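Local coordinates for N-acetyltransferase domain-containing protein (Deinococcus radiodurans, PDB 3S6F), which binds coenzyme A and, as a member of the GNAT family, probably transfers acetyl groups from acetyl-CoA to an amine, at the interface of chains A and B. Residues are numbered along the deposited sequence; one frame, centred on the assembly and turned at random. Chains: chain A/B, Hypothetical acetyltransferase.

The interface of chains A and B. Residues chain A 31, 35, 78, 136, 138-139, 141; chain B 72, 106-107.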
ATOM      1  N   TRP A  31      15.902  13.873   1.418  1.00 13.88           N
ATOM      2  CA  TRP A  31      14.569  14.424   1.233  1.00 12.79           C
ATOM      3  C   TRP A  31      14.621  15.932   1.403  1.00 12.66           C
ATOM      4  O   TRP A  31      15.115  16.412   2.407  1.00 13.21           O
ATOM      5  CB  TRP A  31      13.585  13.862   2.241  1.00 12.12           C
ATOM      6  CG  TRP A  31      13.190  12.420   2.002  1.00 12.06           C
ATOM      7  CD1 TRP A  31      13.994  11.353   1.661  1.00 13.30           C
ATOM      8  CD2 TRP A  31      11.873  11.900   2.139  1.00 11.69           C
ATOM      9  NE1 TRP A  31      13.234  10.215   1.564  1.00 13.60           N
ATOM     10  CE2 TRP A  31      11.930  10.525   1.833  1.00 12.96           C
ATOM     11  CE3 TRP A  31      10.642  12.452   2.492  1.00 12.39           C
ATOM     12  CZ2 TRP A  31      10.809   9.716   1.857  1.00 13.72           C
ATOM     13  CZ3 TRP A  31       9.529  11.637   2.503  1.00 12.82           C
ATOM     14  CH2 TRP A  31       9.620  10.292   2.179  1.00 13.93           C
ATOM     15  N   PRO A  35       9.578  14.454   6.880  1.00 11.80           N
ATOM     16  CA  PRO A  35       8.931  14.349   8.186  1.00 11.64           C
ATOM     17  C   PRO A  35       9.939  14.520   9.300  1.00 10.97           C
ATOM     18  O   PRO A  35      11.069  14.054   9.222  1.00 12.22           O
ATOM     19  CB  PRO A  35       8.394  12.901   8.199  1.00 11.70           C
ATOM     20  CG  PRO A  35       8.186  12.598   6.742  1.00 11.83           C
ATOM     21  CD  PRO A  35       9.366  13.241   6.076  1.00 11.59           C
ATOM     22  N   LEU A  78       8.133   2.752   3.070  1.00  7.35           N
ATOM     23  CA  LEU A  78       9.446   3.259   3.482  1.00  7.82           C
ATOM     24  C   LEU A  78      10.341   2.151   3.969  1.00  7.37           C
ATOM     25  O   LEU A  78       9.921   1.308   4.768  1.00  8.04           O
ATOM     26  CB  LEU A  78       9.299   4.297   4.599  1.00  9.12           C
ATOM     27  CG  LEU A  78       8.434   5.527   4.343  1.00  9.48           C
ATOM     28  CD1 LEU A  78       8.197   6.270   5.665  1.00 11.14           C
ATOM     29  CD2 LEU A  78       9.041   6.441   3.263  1.00 11.86           C
ATOM     30  N   TYR A 136       4.184  16.849  -3.305  1.00 14.07           N
ATOM     31  CA  TYR A 136       5.387  17.323  -2.676  1.00 13.98           C
ATOM     32  C   TYR A 136       5.113  18.382  -1.609  1.00 13.93           C
ATOM     33  O   TYR A 136       5.909  18.510  -0.679  1.00 14.54           O
ATOM     34  CB  TYR A 136       6.370  17.861  -3.738  1.00 15.10           C
ATOM     35  CG  TYR A 136       6.966  16.783  -4.592  1.00 15.77           C
ATOM     36  CD1 TYR A 136       7.966  15.946  -4.110  1.00 16.83           C
ATOM     37  CD2 TYR A 136       6.522  16.583  -5.899  1.00 17.74           C
ATOM     38  CE1 TYR A 136       8.497  14.920  -4.933  1.00 16.82           C
ATOM     39  CE2 TYR A 136       7.045  15.582  -6.693  1.00 17.39           C
ATOM     40  CZ  TYR A 136       8.029  14.779  -6.219  1.00 18.45           C
ATOM     41  OH  TYR A 136       8.552  13.764  -6.999  1.00 21.50           O
ATOM     42  N   ASN A 138       3.177  18.139   0.720  1.00 12.62           N
ATOM     43  CA  ASN A 138       2.950  17.397   1.963  1.00 12.27           C
ATOM     44  C   ASN A 138       3.973  16.338   2.244  1.00 10.87           C
ATOM     45  O   ASN A 138       3.748  15.386   3.014  1.00 10.73           O
ATOM     46  CB  ASN A 138       1.551  16.828   1.933  1.00 12.63           C
ATOM     47  CG  ASN A 138       0.524  17.942   1.913  1.00 15.17           C
ATOM     48  OD1 ASN A 138       0.724  19.005   2.542  1.00 17.99           O
ATOM     49  ND2 ASN A 138      -0.491  17.760   1.163  1.00 15.97           N
ATOM     50  N   GLN A 139       5.183  16.536   1.723  1.00 10.66           N
ATOM     51  CA  GLN A 139       6.281  15.637   1.962  1.00 10.49           C
ATOM     52  C   GLN A 139       6.642  15.434   3.441  1.00 11.07           C
ATOM     53  O   GLN A 139       7.165  14.379   3.795  1.00 11.31           O
ATOM     54  CB  GLN A 139       7.483  16.077   1.122  1.00 11.58           C
ATOM     55  CG  GLN A 139       8.649  15.080   1.117  1.00 12.41           C
ATOM     56  CD  GLN A 139       9.751  15.589   0.193  1.00 14.43           C
ATOM     57  OE1 GLN A 139      10.609  16.326   0.597  1.00 17.16           O
ATOM     58  NE2 GLN A 139       9.680  15.239  -1.122  1.00 14.17           N
ATOM     59  N   GLY A 141       4.504  15.261   5.846  1.00 11.02           N
ATOM     60  CA  GLY A 141       3.395  14.549   6.485  1.00 11.08           C
ATOM     61  C   GLY A 141       2.219  15.425   6.776  1.00 12.78           C
ATOM     62  O   GLY A 141       2.369  16.612   7.039  1.00 16.26           O
TER
ATOM     63  N   LEU B  72       1.327   9.930   5.414  1.00  8.52           N
ATOM     64  CA  LEU B  72       2.335  10.034   4.355  1.00  7.88           C
ATOM     65  C   LEU B  72       2.034   9.184   3.137  1.00  8.50           C
ATOM     66  O   LEU B  72       2.442   9.571   2.037  1.00  9.83           O
ATOM     67  CB  LEU B  72       3.719   9.698   4.889  1.00  8.50           C
ATOM     68  CG  LEU B  72       4.897  10.231   4.056  1.00  8.92           C
ATOM     69  CD1 LEU B  72       5.044  11.731   4.229  1.00 10.57           C
ATOM     70  CD2 LEU B  72       6.199   9.467   4.398  1.00 10.96           C
ATOM     71  N   TYR B 106       1.382  12.538   0.757  1.00 10.59           N
ATOM     72  CA  TYR B 106       2.544  12.617  -0.066  1.00 10.62           C
ATOM     73  C   TYR B 106       2.632  11.535  -1.138  1.00  9.98           C
ATOM     74  O   TYR B 106       2.880  11.834  -2.312  1.00 12.17           O
ATOM     75  CB  TYR B 106       3.812  12.614   0.830  1.00  9.83           C
ATOM     76  CG  TYR B 106       5.100  12.614   0.033  1.00 10.53           C
ATOM     77  CD1 TYR B 106       5.290  13.559  -0.965  1.00 12.39           C
ATOM     78  CD2 TYR B 106       6.092  11.690   0.251  1.00 10.64           C
ATOM     79  CE1 TYR B 106       6.408  13.543  -1.735  1.00 13.59           C
ATOM     80  CE2 TYR B 106       7.263  11.682  -0.517  1.00 12.64           C
ATOM     81  CZ  TYR B 106       7.389  12.633  -1.541  1.00 12.59           C
ATOM     82  OH  TYR B 106       8.471  12.658  -2.390  1.00 15.91           O
HETATM   83  N   MSE B 107       2.412  10.283  -0.745  1.00  9.39           N
HETATM   84  CA  MSE B 107       2.582   9.148  -1.657  1.00  9.32           C
HETATM   85  C   MSE B 107       1.284   8.400  -1.867  1.00  9.19           C
HETATM   86  O   MSE B 107       0.657   7.982  -0.903  1.00  9.86           O
HETATM   87  CB  MSE B 107       3.576   8.139  -1.075  1.00 10.43           C
HETATM   88  CG  MSE B 107       4.950   8.687  -0.857  1.00 11.35           C
HETATM   89 SE   MSE B 107       5.994   7.577   0.394  0.75 12.09          SE
HETATM   90  CE  MSE B 107       5.958   5.922  -0.560  1.00 15.43           C
TER
HETATM   91  O   HOH W   1       1.617  13.593   3.407  1.00 11.15           O
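B:Tyr106 and A:Gln139 have nearly the same first torsion, each with CG anti to its backbone N (chi1 177° for B:Tyr106), and their side chains run side by side in the same direction across the A–B interface. The pair illustrates how an aromatic residue can be flanked along its length by the extended chain of a partner residue. The methylene CG of A:Gln139 lies over one face of the tyrosine ring, 3.9 Å from its centroid, in a CH-pi contact offset toward the rim. Beyond it the extended glutamine carries its amide to the ring's tip, turned 83° from the ring plane, where NE2 gives a weak hydrogen bond to the phenol OH of B:Tyr106 (3.1 Å). At the ring's edge, A:Tyr136 brings its CD1 in plane, 3.7 Å from B:Tyr106 CE1. The opposite rim meets A:Trp31, whose CZ3 is 3.8 Å from B:Tyr106 CE2, the rings edge-to-face with planes 55° apart. B:Leu72 continues this apolar patch: its CD2 meets A:Leu78 CD1 at 4.0 Å and faces the indole tip to tip, while CD1 lies against the backbone carbonyl O of A:Gln139, with A:Gly141 and A:Pro35 alongside. Two-fold symmetry repeats the contact with the chains exchanged, consistent with a dimer, although the structure alone does not prove one in solution. At the base of the tyrosine, a water bridges backbone to backbone, 2.8 Å from A:Asn138 O and 2.9 Å from B:Tyr106 N.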